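Local coordinates for putative peptide ABC-transport system periplasmic peptide-binding protein (Campylobacter jejuni, PDB 4OEV), which binds nickel(II) outside the cytoplasmic membrane as the extracytoplasmic solute-binding protein of an ABC-type importer, at residues L262-L276 with L343-F355. Sequence-based numbering, arbitrary orientation.
Sequences LNYAVDKESIVKNLL and LRVSLAGILQSEF. With OXL (oxalate ion), chain D.
Leu262 lays its CD2 methyl over one face of the Phe355 ring, a CH-pi contact 3.9 Å from the ring centroid and 18° off the ring normal. The opposite face has the carbonyl oxygen of Leu351 above its rim. Ala265 CB sits at the ring edge, and Val266 CG2 meets the ring obliquely. Phe355 also touches strands 329-338 and 454-467. The same CG2 of Val266 reaches Leu351 CD2 at 3.7 Å, because Val266 CG1 lies anti to the backbone N (chi1 180°) and leaves CG2 beside that N. The Arg344 guanidinium is instead turned to the oxalate. NH1 donates to oxalate O3, while NH2 donates to O1, which lies in the guanidinium plane. Its charge probably helps hold the anion. Asp341 forms a salt bridge with NE of this arginine.

Between helices 256-265 and 268-274, Asp267 N donates to Glu354 OE2 at 2.9 Å, with an N-H...O angle of 165°. OE2 uses its anti lone pair. The Glu354 chain bends at chi2 to bring the carboxylate to this turn. A water donates to both Ala265 O and Glu354 O. Asp267 itself is the N-cap of helix 268-274, through a weak bond from Ser270 N.

Farther along, Ile271 splits its branches: CG2 touches Leu347 CD2, and CG1 packs on Ile350 CG2 at 3.7 Å. Leu275 puts CD1 against Ser346 CB at 3.6 Å. Its CD2 is wedged among methyls of Leu343, Leu347 and Ile350. Leu276 CD2 and Leu343 CD1 are tight at 3.5 Å.

Within the family 5 solute-binding fold, the contact joins an apolar seam to one backbone-to-carboxylate hydrogen bond at the helix junction. Asp267 OD2 lies 5.3 Å from Glu354 OE2, which would probably make the Glu354 carboxylate somewhat easier to protonate.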
loop_
_atom_site.group_PDB
_atom_site.type_symbol
_atom_site.label_atom_id
_atom_site.label_comp_id
_atom_site.label_asym_id
_atom_site.label_seq_id
_atom_site.Cartn_x
_atom_site.Cartn_y
_atom_site.Cartn_z
ATOM N N LEU A 262 21.054 -1.349 -15.607
ATOM C CA LEU A 262 19.661 -1.190 -16.013
ATOM C C LEU A 262 19.054 0.109 -15.466
ATOM O O LEU A 262 18.230 0.754 -16.127
ATOM C CB LEU A 262 18.840 -2.393 -15.562
ATOM C CG LEU A 262 19.348 -3.677 -16.212
ATOM C CD1 LEU A 262 18.676 -4.833 -15.642
ATOM C CD2 LEU A 262 19.083 -3.656 -17.738
ATOM N N ASN A 263 19.490 0.519 -14.284
ATOM C CA ASN A 263 19.065 1.816 -13.756
ATOM C C ASN A 263 19.589 2.977 -14.621
ATOM O O ASN A 263 18.826 3.868 -14.969
ATOM C CB ASN A 263 19.514 1.975 -12.330
ATOM C CG ASN A 263 18.462 1.469 -11.349
ATOM O OD1 ASN A 263 17.545 2.209 -10.986
ATOM N ND2 ASN A 263 18.563 0.203 -10.966
ATOM N N TYR A 264 20.871 2.942 -14.992
ATOM C CA TYR A 264 21.469 4.008 -15.825
ATOM C C TYR A 264 20.864 4.057 -17.223
ATOM O O TYR A 264 20.981 5.078 -17.947
ATOM C CB TYR A 264 22.999 3.832 -15.936
ATOM C CG TYR A 264 23.780 4.295 -14.715
ATOM C CD1 TYR A 264 23.772 5.625 -14.326
ATOM C CD2 TYR A 264 24.538 3.401 -13.966
ATOM C CE1 TYR A 264 24.484 6.051 -13.208
ATOM C CE2 TYR A 264 25.254 3.812 -12.870
ATOM C CZ TYR A 264 25.223 5.145 -12.488
ATOM O OH TYR A 264 25.911 5.564 -11.362
ATOM N N ALA A 265 20.203 2.971 -17.613
ATOM C CA ALA A 265 19.679 2.842 -18.957
ATOM C C ALA A 265 18.350 3.569 -19.172
ATOM O O ALA A 265 17.966 3.838 -20.308
ATOM C CB ALA A 265 19.506 1.379 -19.295
ATOM N N VAL A 266 17.628 3.840 -18.097
ATOM C CA VAL A 266 16.263 4.360 -18.237
ATOM C C VAL A 266 16.199 5.891 -18.109
ATOM O O VAL A 266 16.640 6.458 -17.110
ATOM C CB VAL A 266 15.313 3.719 -17.159
ATOM C CG1 VAL A 266 13.870 4.290 -17.325
ATOM C CG2 VAL A 266 15.293 2.195 -17.295
ATOM N N ASP A 267 15.632 6.557 -19.107
ATOM C CA ASP A 267 15.447 8.007 -19.058
ATOM C C ASP A 267 14.128 8.310 -18.360
ATOM O O ASP A 267 13.080 8.444 -19.010
ATOM C CB ASP A 267 15.489 8.625 -20.479
ATOM C CG ASP A 267 15.418 10.155 -20.473
ATOM O OD1 ASP A 267 15.393 10.759 -19.380
ATOM O OD2 ASP A 267 15.451 10.759 -21.569
ATOM N N LYS A 268 14.197 8.397 -17.032
ATOM C CA LYS A 268 13.022 8.586 -16.194
ATOM C C LYS A 268 12.358 9.932 -16.452
ATOM O O LYS A 268 11.131 10.046 -16.370
ATOM C CB LYS A 268 13.400 8.491 -14.707
ATOM C CG LYS A 268 14.095 7.215 -14.320
ATOM C CD LYS A 268 14.075 7.066 -12.819
ATOM C CE LYS A 268 15.290 6.372 -12.295
ATOM N NZ LYS A 268 15.239 6.239 -10.763
ATOM N N GLU A 269 13.147 10.963 -16.738
ATOM C CA GLU A 269 12.546 12.278 -17.002
ATOM C C GLU A 269 11.590 12.199 -18.184
ATOM O O GLU A 269 10.491 12.747 -18.139
ATOM C CB GLU A 269 13.610 13.341 -17.278
ATOM C CG GLU A 269 14.363 13.817 -16.064
ATOM C CD GLU A 269 13.485 14.610 -15.101
ATOM O OE1 GLU A 269 12.487 15.225 -15.556
ATOM O OE2 GLU A 269 13.792 14.616 -13.883
ATOM N N SER A 270 11.991 11.477 -19.226
ATOM C CA SER A 270 11.153 11.347 -20.403
ATOM C C SER A 270 9.839 10.601 -20.137
ATOM O O SER A 270 8.804 10.933 -20.721
ATOM C CB SER A 270 11.933 10.651 -21.523
ATOM O OG SER A 270 11.057 10.223 -22.549
ATOM N N ILE A 271 9.878 9.603 -19.261
ATOM C CA ILE A 271 8.691 8.830 -18.911
ATOM C C ILE A 271 7.624 9.670 -18.219
ATOM O O ILE A 271 6.439 9.634 -18.572
ATOM C CB ILE A 271 9.076 7.661 -17.989
ATOM C CG1 ILE A 271 9.668 6.514 -18.796
ATOM C CG2 ILE A 271 7.873 7.168 -17.170
ATOM C CD1 ILE A 271 10.180 5.426 -17.884
ATOM N N VAL A 272 8.045 10.418 -17.210
ATOM C CA VAL A 272 7.116 11.238 -16.469
ATOM C C VAL A 272 6.565 12.354 -17.334
ATOM O O VAL A 272 5.364 12.658 -17.300
ATOM C CB VAL A 272 7.790 11.826 -15.228
ATOM C CG1 VAL A 272 6.906 12.900 -14.608
ATOM C CG2 VAL A 272 8.065 10.727 -14.261
ATOM N N LYS A 273 7.447 12.974 -18.110
ATOM C CA LYS A 273 7.041 14.029 -19.012
ATOM C C LYS A 273 6.014 13.506 -20.005
ATOM O O LYS A 273 4.948 14.102 -20.182
ATOM C CB LYS A 273 8.246 14.606 -19.752
ATOM C CG LYS A 273 7.899 15.641 -20.803
ATOM C CD LYS A 273 9.164 16.083 -21.566
ATOM C CE LYS A 273 9.835 14.887 -22.284
ATOM N NZ LYS A 273 11.282 15.051 -22.666
ATOM N N ASN A 274 6.326 12.384 -20.647
ATOM C CA ASN A 274 5.545 11.958 -21.799
ATOM C C ASN A 274 4.420 10.975 -21.512
ATOM O O ASN A 274 3.294 11.182 -21.961
ATOM C CB ASN A 274 6.489 11.404 -22.857
ATOM C CG ASN A 274 7.488 12.454 -23.328
ATOM O OD1 ASN A 274 7.104 13.594 -23.630
ATOM N ND2 ASN A 274 8.771 12.091 -23.367
ATOM N N LEU A 275 4.701 9.899 -20.793
ATOM C CA LEU A 275 3.652 8.923 -20.535
ATOM C C LEU A 275 2.644 9.411 -19.496
ATOM O O LEU A 275 1.414 9.274 -19.673
ATOM C CB LEU A 275 4.254 7.601 -20.068
ATOM C CG LEU A 275 3.277 6.515 -19.642
ATOM C CD1 LEU A 275 2.349 6.137 -20.803
ATOM C CD2 LEU A 275 4.085 5.331 -19.163
ATOM N N LEU A 276 3.173 10.021 -18.444
ATOM C CA LEU A 276 2.380 10.287 -17.257
ATOM C C LEU A 276 1.866 11.684 -17.216
ATOM O O LEU A 276 1.180 12.049 -16.260
ATOM C CB LEU A 276 3.189 10.016 -16.006
ATOM C CG LEU A 276 3.151 8.524 -15.731
ATOM C CD1 LEU A 276 4.236 8.150 -14.775
ATOM C CD2 LEU A 276 1.781 8.184 -15.170
ATOM N N LEU A 343 -1.065 1.713 -17.169
ATOM C CA LEU A 343 0.146 2.439 -16.812
ATOM C C LEU A 343 1.331 1.484 -16.728
ATOM O O LEU A 343 2.422 1.749 -17.275
ATOM C CB LEU A 343 -0.052 3.191 -15.510
ATOM C CG LEU A 343 1.196 3.931 -15.035
ATOM C CD1 LEU A 343 1.697 4.828 -16.158
ATOM C CD2 LEU A 343 0.841 4.776 -13.847
ATOM N N ARG A 344 1.095 0.341 -16.105
ATOM C CA ARG A 344 2.166 -0.641 -15.930
ATOM C C ARG A 344 2.520 -1.310 -17.245
ATOM O O ARG A 344 3.709 -1.548 -17.515
ATOM C CB ARG A 344 1.771 -1.685 -14.875
ATOM C CG ARG A 344 1.270 -1.064 -13.593
ATOM C CD ARG A 344 1.347 -2.065 -12.457
ATOM N NE ARG A 344 0.584 -1.718 -11.248
ATOM C CZ ARG A 344 0.928 -2.094 -10.005
ATOM N NH1 ARG A 344 0.159 -1.791 -8.954
ATOM N NH2 ARG A 344 2.068 -2.748 -9.795
ATOM N N VAL A 345 1.519 -1.616 -18.076
ATOM C CA VAL A 345 1.786 -2.147 -19.407
ATOM C C VAL A 345 2.646 -1.174 -20.213
ATOM O O VAL A 345 3.630 -1.597 -20.865
ATOM C CB VAL A 345 0.488 -2.424 -20.208
ATOM C CG1 VAL A 345 0.825 -2.736 -21.681
ATOM C CG2 VAL A 345 -0.330 -3.535 -19.528
ATOM N N SER A 346 2.284 0.113 -20.181
ATOM C CA SER A 346 3.050 1.129 -20.908
ATOM C C SER A 346 4.471 1.200 -20.387
ATOM O O SER A 346 5.424 1.264 -21.144
ATOM C CB SER A 346 2.391 2.502 -20.804
ATOM O OG SER A 346 1.235 2.552 -21.631
ATOM N N LEU A 347 4.609 1.205 -19.067
ATOM C CA LEU A 347 5.931 1.212 -18.472
ATOM C C LEU A 347 6.804 0.003 -18.817
ATOM O O LEU A 347 8.002 0.179 -19.042
ATOM C CB LEU A 347 5.797 1.320 -16.936
ATOM C CG LEU A 347 5.388 2.709 -16.453
ATOM C CD1 LEU A 347 5.092 2.601 -14.927
ATOM C CD2 LEU A 347 6.431 3.775 -16.776
ATOM N N ALA A 348 6.230 -1.210 -18.848
ATOM C CA ALA A 348 6.968 -2.413 -19.206
ATOM C C ALA A 348 7.457 -2.306 -20.664
ATOM O O ALA A 348 8.568 -2.759 -21.000
ATOM C CB ALA A 348 6.118 -3.645 -19.039
ATOM N N GLY A 349 6.614 -1.740 -21.513
ATOM C CA GLY A 349 6.977 -1.457 -22.904
ATOM C C GLY A 349 8.122 -0.464 -23.049
ATOM O O GLY A 349 9.017 -0.658 -23.885
ATOM N N ILE A 350 8.117 0.590 -22.250
ATOM C CA ILE A 350 9.144 1.613 -22.304
ATOM C C ILE A 350 10.480 1.046 -21.796
ATOM O O ILE A 350 11.530 1.212 -22.462
ATOM C CB ILE A 350 8.721 2.854 -21.506
ATOM C CG1 ILE A 350 7.552 3.533 -22.221
ATOM C CG2 ILE A 350 9.864 3.857 -21.424
ATOM C CD1 ILE A 350 6.923 4.660 -21.420
ATOM N N LEU A 351 10.439 0.303 -20.687
ATOM C CA LEU A 351 11.660 -0.335 -20.171
ATOM C C LEU A 351 12.309 -1.246 -21.237
ATOM O O LEU A 351 13.514 -1.170 -21.475
ATOM C CB LEU A 351 11.354 -1.145 -18.906
ATOM C CG LEU A 351 10.893 -0.330 -17.715
ATOM C CD1 LEU A 351 10.585 -1.284 -16.541
ATOM C CD2 LEU A 351 11.919 0.715 -17.280
ATOM N N GLN A 352 11.488 -2.070 -21.896
ATOM C CA GLN A 352 11.971 -2.974 -22.934
ATOM C C GLN A 352 12.665 -2.193 -24.051
ATOM O O GLN A 352 13.713 -2.573 -24.517
ATOM C CB GLN A 352 10.826 -3.813 -23.496
ATOM C CG GLN A 352 11.233 -4.714 -24.703
ATOM C CD GLN A 352 10.012 -5.375 -25.321
ATOM O OE1 GLN A 352 9.028 -4.691 -25.657
ATOM N NE2 GLN A 352 10.043 -6.696 -25.446
ATOM N N SER A 353 12.078 -1.064 -24.425
ATOM C CA SER A 353 12.653 -0.151 -25.388
ATOM C C SER A 353 13.990 0.445 -24.928
ATOM O O SER A 353 14.969 0.465 -25.693
ATOM C CB SER A 353 11.659 1.004 -25.676
ATOM O OG SER A 353 12.387 1.954 -26.433
ATOM N N GLU A 354 14.029 0.927 -23.685
ATOM C CA GLU A 354 15.230 1.523 -23.076
ATOM C C GLU A 354 16.373 0.509 -23.006
ATOM O O GLU A 354 17.534 0.826 -23.327
ATOM C CB GLU A 354 14.893 2.050 -21.643
ATOM C CG GLU A 354 13.958 3.275 -21.636
ATOM C CD GLU A 354 14.569 4.484 -22.362
ATOM O OE1 GLU A 354 14.640 4.481 -23.609
ATOM O OE2 GLU A 354 14.987 5.448 -21.695
ATOM N N PHE A 355 16.031 -0.726 -22.643
ATOM C CA PHE A 355 17.057 -1.756 -22.509
ATOM C C PHE A 355 17.589 -2.171 -23.869
ATOM O O PHE A 355 18.769 -2.499 -24.026
ATOM C CB PHE A 355 16.506 -2.957 -21.817
ATOM C CG PHE A 355 16.070 -2.688 -20.373
ATOM C CD1 PHE A 355 16.568 -1.611 -19.648
ATOM C CD2 PHE A 355 15.146 -3.503 -19.792
ATOM C CE1 PHE A 355 16.166 -1.403 -18.308
ATOM C CE2 PHE A 355 14.716 -3.295 -18.436
ATOM C CZ PHE A 355 15.235 -2.235 -17.728
HETATM C C1 OXL D . 1.846 -3.976 -6.543
HETATM C C2 OXL D . 1.982 -4.741 -5.231
HETATM O O1 OXL D . 2.763 -3.949 -7.468
HETATM O O2 OXL D . 2.692 -5.762 -5.261
HETATM O O3 OXL D . 0.755 -3.393 -6.710
HETATM O O4 OXL D . 1.282 -4.454 -4.189
HETATM O O HOH W 1 18.821 2.995 -22.739
#